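Local coordinates for protein 'Carboxyl esterase 2 (PDB 5MIF) that probably hydrolyses carboxylic esters, as an alpha/beta-hydrolase-fold enzyme resembling archaeal carboxylesterases, at residues 222-227 with 257-262; 192-197 with 263-268. One frame throughout, in Å; residues are numbered along the deposited sequence.

Interaction 1 of 2, residues 222-227 with 257-262; sequences DLACES and SRLEDV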
loop_
_atom_site.group_PDB
_atom_site.type_symbol
_atom_site.label_atom_id
_atom_site.label_comp_id
_atom_site.label_asym_id
_atom_site.label_seq_id
_atom_site.Cartn_x
_atom_site.Cartn_y
_atom_site.Cartn_z
ATOM N N ASP A 222 17.952 -12.764 0.415
ATOM C CA ASP A 222 18.776 -13.840 -0.138
ATOM C C ASP A 222 20.050 -13.250 -0.729
ATOM O O ASP A 222 20.014 -12.591 -1.767
ATOM C CB ASP A 222 17.993 -14.622 -1.199
ATOM C CG ASP A 222 18.668 -15.934 -1.589
ATOM O OD1 ASP A 222 19.884 -16.091 -1.348
ATOM O OD2 ASP A 222 17.972 -16.820 -2.126
ATOM N N LEU A 223 21.172 -13.457 -0.046
ATOM C CA LEU A 223 22.436 -12.872 -0.478
ATOM C C LEU A 223 23.199 -13.804 -1.420
ATOM O O LEU A 223 24.191 -13.406 -2.030
ATOM C CB LEU A 223 23.309 -12.525 0.730
ATOM C CG LEU A 223 23.075 -11.165 1.401
ATOM C CD1 LEU A 223 21.633 -10.992 1.877
ATOM C CD2 LEU A 223 24.032 -10.963 2.551
ATOM N N ALA A 224 22.743 -15.049 -1.516
ATOM C CA ALA A 224 23.468 -16.074 -2.258
ATOM C C ALA A 224 23.031 -16.132 -3.709
ATOM O O ALA A 224 23.857 -16.205 -4.613
ATOM C CB ALA A 224 23.275 -17.429 -1.607
ATOM N N CYS A 225 21.723 -16.096 -3.928
ATOM C CA CYS A 225 21.186 -16.298 -5.257
ATOM C C CYS A 225 20.730 -14.994 -5.879
ATOM O O CYS A 225 20.371 -14.035 -5.191
ATOM C CB CYS A 225 20.039 -17.311 -5.224
ATOM S SG CYS A 225 20.624 -19.012 -4.975
ATOM N N GLU A 226 20.790 -14.964 -7.199
ATOM C CA GLU A 226 20.233 -13.878 -7.970
ATOM C C GLU A 226 18.848 -14.269 -8.444
ATOM O O GLU A 226 18.580 -15.445 -8.717
ATOM C CB GLU A 226 21.156 -13.542 -9.124
ATOM C CG GLU A 226 22.545 -13.239 -8.622
ATOM C CD GLU A 226 23.364 -12.469 -9.609
ATOM O OE1 GLU A 226 23.145 -12.652 -10.826
ATOM O OE2 GLU A 226 24.222 -11.680 -9.163
ATOM N N SER A 227 17.962 -13.285 -8.490
ATOM C CA SER A 227 16.571 -13.529 -8.829
ATOM C C SER A 227 16.235 -12.846 -10.144
ATOM O O SER A 227 17.057 -12.106 -10.689
ATOM C CB SER A 227 15.657 -13.039 -7.701
ATOM O OG SER A 227 15.996 -11.715 -7.321
ATOM N N SER A 257 28.924 -18.183 3.322
ATOM C CA SER A 257 28.150 -17.563 4.389
ATOM C C SER A 257 26.765 -17.189 3.897
ATOM O O SER A 257 25.794 -17.258 4.649
ATOM C CB SER A 257 28.853 -16.314 4.918
ATOM O OG SER A 257 30.166 -16.607 5.344
ATOM N N ARG A 258 26.682 -16.820 2.623
ATOM C CA ARG A 258 25.441 -16.332 2.041
ATOM C C ARG A 258 24.334 -17.383 2.001
ATOM O O ARG A 258 23.158 -17.044 1.851
ATOM C CB ARG A 258 25.711 -15.808 0.637
ATOM C CG ARG A 258 26.731 -14.692 0.623
ATOM C CD ARG A 258 27.173 -14.353 -0.772
ATOM N NE ARG A 258 28.382 -13.545 -0.743
ATOM C CZ ARG A 258 29.097 -13.222 -1.815
ATOM N NH1 ARG A 258 28.719 -13.633 -3.015
ATOM N NH2 ARG A 258 30.194 -12.487 -1.683
ATOM N N LEU A 259 24.706 -18.650 2.151
ATOM C CA LEU A 259 23.734 -19.736 2.102
ATOM C C LEU A 259 23.094 -19.981 3.457
ATOM O O LEU A 259 22.059 -20.646 3.548
ATOM C CB LEU A 259 24.394 -21.026 1.609
ATOM C CG LEU A 259 24.927 -21.016 0.174
ATOM C CD1 LEU A 259 25.706 -22.281 -0.104
ATOM C CD2 LEU A 259 23.804 -20.840 -0.834
ATOM N N GLU A 260 23.710 -19.449 4.509
ATOM C CA GLU A 260 23.195 -19.627 5.861
ATOM C C GLU A 260 21.901 -18.856 6.068
ATOM O O GLU A 260 21.724 -17.767 5.523
ATOM C CB GLU A 260 24.237 -19.188 6.885
ATOM C CG GLU A 260 25.515 -20.013 6.837
ATOM C CD GLU A 260 26.583 -19.503 7.785
ATOM O OE1 GLU A 260 26.260 -18.715 8.701
ATOM O OE2 GLU A 260 27.753 -19.886 7.605
ATOM N N ASP A 261 20.990 -19.428 6.845
ATOM C CA ASP A 261 19.698 -18.795 7.056
ATOM C C ASP A 261 19.847 -17.480 7.842
ATOM O O ASP A 261 19.106 -16.538 7.603
ATOM C CB ASP A 261 18.736 -19.761 7.758
ATOM C CG ASP A 261 19.319 -20.351 9.031
ATOM O OD1 ASP A 261 20.500 -20.079 9.325
ATOM O OD2 ASP A 261 18.597 -21.094 9.731
ATOM N N VAL A 262 20.820 -17.401 8.751
ATOM C CA VAL A 262 21.024 -16.167 9.506
ATOM C C VAL A 262 21.421 -15.021 8.570
ATOM O O VAL A 262 20.970 -13.894 8.750
ATOM C CB VAL A 262 22.093 -16.339 10.611
ATOM C CG1 VAL A 262 22.385 -15.001 11.309
ATOM C CG2 VAL A 262 21.634 -17.382 11.615
#
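Ala224 and Leu223 meet Arg258 where an Asx turn at Asp222 packs on a short 3-10 segment, two loops at the surface of the alpha/beta hydrolase fold. The methyl of Ala224 fits into the corner made by the Arg258 carbonyl and the Leu259 side chain: its CB is 3.5 Å from Arg258 O and the same distance from CD2 of Leu259. Although Leu259 starts off away from residues 222-227, one branch of its isobutyl group bends back, and CD2 does the touching.

Arg258 contributes the stem of its side chain. With CG beside the backbone N (chi1 -59°) and the chain extended from CG to NE, the methylenes run alongside Leu223: Arg258 CD lies 3.4 Å from Leu223 O, and CG packs against Leu223 CB at 4.1 Å. The guanidinium is carried on beyond the contact, where NH2 bonds to Thr252 O. Between the two segments the contact is van der Waals packing, the polar end of Arg258 being engaged elsewhere.

The turn itself is shaped by Asp222. Its OD1 accepts from two successive amides that approach from the same face of the carboxylate, while OD2 makes a salt bridge with Arg267. Ala224 N comes in on the anti side at 3.0 Å from Asp222 OD1; Cys225 N reaches it from well above the plane, 3.2 Å away and nearly straight, with an N-H...O angle of 165°.

Interaction 2 of 2, residues 192-197 with 263-268; sequences GGELSS and ASPGRA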
loop_
_atom_site.group_PDB
_atom_site.type_symbol
_atom_site.label_atom_id
_atom_site.label_comp_id
_atom_site.label_asym_id
_atom_site.label_seq_id
_atom_site.Cartn_x
_atom_site.Cartn_y
_atom_site.Cartn_z
ATOM N N GLY A 192 18.890 -3.405 6.119
ATOM C CA GLY A 192 18.236 -3.438 7.415
ATOM C C GLY A 192 17.071 -4.412 7.434
ATOM O O GLY A 192 16.674 -4.907 8.485
ATOM N N GLY A 193 16.522 -4.691 6.258
ATOM C CA GLY A 193 15.469 -5.679 6.144
ATOM C C GLY A 193 16.048 -7.063 6.310
ATOM O O GLY A 193 15.408 -7.930 6.904
ATOM N N GLU A 194 17.266 -7.264 5.803
ATOM C CA GLU A 194 18.007 -8.494 6.076
ATOM C C GLU A 194 18.240 -8.622 7.573
ATOM O O GLU A 194 18.031 -9.692 8.153
ATOM C CB GLU A 194 19.341 -8.523 5.312
ATOM C CG GLU A 194 20.142 -9.821 5.462
ATOM C CD GLU A 194 21.176 -9.766 6.585
ATOM O OE1 GLU A 194 21.383 -8.673 7.134
ATOM O OE2 GLU A 194 21.797 -10.808 6.911
ATOM N N LEU A 195 18.651 -7.528 8.211
ATOM C CA LEU A 195 18.920 -7.559 9.645
ATOM C C LEU A 195 17.653 -7.825 10.479
ATOM O O LEU A 195 17.682 -8.578 11.468
ATOM C CB LEU A 195 19.573 -6.238 10.086
ATOM C CG LEU A 195 21.005 -6.043 9.544
ATOM C CD1 LEU A 195 21.512 -4.620 9.780
ATOM C CD2 LEU A 195 21.946 -7.065 10.155
ATOM N N SER A 196 16.546 -7.191 10.094
ATOM C CA SER A 196 15.295 -7.345 10.834
ATOM C C SER A 196 14.852 -8.805 10.809
ATOM O O SER A 196 14.593 -9.411 11.852
ATOM C CB SER A 196 14.200 -6.433 10.252
ATOM O OG SER A 196 13.030 -6.444 11.068
ATOM N N SER A 197 14.800 -9.380 9.615
ATOM C CA SER A 197 14.353 -10.759 9.476
ATOM C C SER A 197 15.379 -11.723 10.072
ATOM O O SER A 197 15.011 -12.799 10.547
ATOM C CB SER A 197 14.096 -11.101 8.008
ATOM O OG SER A 197 15.260 -10.844 7.253
ATOM N N ALA A 263 22.225 -15.311 7.551
ATOM C CA ALA A 263 22.586 -14.302 6.547
ATOM C C ALA A 263 21.436 -14.018 5.584
ATOM O O ALA A 263 21.189 -12.873 5.192
ATOM C CB ALA A 263 23.815 -14.751 5.757
ATOM N N SER A 264 20.760 -15.086 5.186
ATOM C CA SER A 264 19.729 -15.021 4.168
ATOM C C SER A 264 18.457 -15.677 4.679
ATOM O O SER A 264 18.225 -16.854 4.421
ATOM C CB SER A 264 20.219 -15.703 2.890
ATOM O OG SER A 264 21.368 -15.049 2.374
ATOM N N PRO A 265 17.632 -14.925 5.423
ATOM C CA PRO A 265 16.455 -15.530 6.065
ATOM C C PRO A 265 15.445 -16.073 5.069
ATOM O O PRO A 265 14.584 -16.867 5.457
ATOM C CB PRO A 265 15.876 -14.377 6.885
ATOM C CG PRO A 265 17.075 -13.531 7.197
ATOM C CD PRO A 265 17.885 -13.564 5.924
ATOM N N GLY A 266 15.548 -15.646 3.812
ATOM C CA GLY A 266 14.767 -16.227 2.736
ATOM C C GLY A 266 15.028 -17.715 2.536
ATOM O O GLY A 266 14.232 -18.409 1.901
ATOM N N ARG A 267 16.156 -18.192 3.064
ATOM C CA ARG A 267 16.563 -19.585 2.926
ATOM C C ARG A 267 16.344 -20.368 4.211
ATOM O O ARG A 267 16.795 -21.508 4.332
ATOM C CB ARG A 267 18.038 -19.668 2.519
ATOM C CG ARG A 267 18.377 -18.855 1.281
ATOM C CD ARG A 267 19.858 -18.943 0.938
ATOM N NE ARG A 267 20.143 -20.191 0.242
ATOM C CZ ARG A 267 19.939 -20.393 -1.056
ATOM N NH1 ARG A 267 19.475 -19.414 -1.825
ATOM N NH2 ARG A 267 20.214 -21.579 -1.583
ATOM N N ALA A 268 15.654 -19.764 5.172
ATOM C CA ALA A 268 15.400 -20.442 6.431
ATOM C C ALA A 268 14.443 -21.603 6.196
ATOM O O ALA A 268 13.816 -21.693 5.141
ATOM C CB ALA A 268 14.846 -19.474 7.465
#
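Ala263 opens the contact with its carbonyl, which is turned to the side chain of Glu194 on helix 191-206. Ala263 O stands 2.8 Å from Glu194 OE2 and 3.2 Å from Glu194 CG, so the oxygen approaches the bent acid chain at more than one atom, while the methyl of Ala263 heads the other way, onto Tyr156. Glu194 reaches this carbonyl because CG is anti to the backbone N (chi1 -176°) and the chain then folds at chi2, -94°, swinging the carboxyl group across to the loop. Beyond the two segments, Trp120 NE1 bonds to OE1 and Asn160 ND2 to OE2, which together should hold the buried carboxyl group in a fixed orientation.

Ser264 turns its side chain away from the helix, toward 222-227 and 257-262, and the backbone passes on to Pro265. The pyrrolidine ring is the main apolar piece on the loop side. Its CG is directed at the helix, 3.2 Å from Ser197 OG and 4.1 Å from Glu194 O, and the neighbouring CB lies 3.9 Å from Ser197 CB. Ser197 carries its hydroxyl between the backbone N and the carbonyl carbon (chi1 56°), which keeps OG near the carbonyls of Gly193 and Glu194, one turn back and three residues back, and at the CB-CG edge of the proline ring.

From Pro265 the chain makes a 3-10 turn through Gly266 and Arg267, with Arg267 N bonded to Ser264 O and Ala268 N to Pro265 O. The helix packed here follows what appears to be the GxSxG nucleophile elbow of an alpha/beta hydrolase, with Gly192 as the last glycine of that pattern.

How the interactions relate
Going from the N terminus, the chain first passes through 192-197, on the helix that follows strand 184-189. It then adds strand 213-217 and enters the loop 222-227. After helices 228-232 and 241-251 it returns at 257-262, where interaction 1 closes the inner loop. The next residues, 263-268, close the outer one in interaction 2, so the first contact is nested within the second. The returning loop thus joins the loop after strand 213-217 to helix 191-206. Ser264 OG couples the contacts, lying 2.7 Å from Arg258 O and 2.9 Å from Leu223 N, both probable hydrogen bonds.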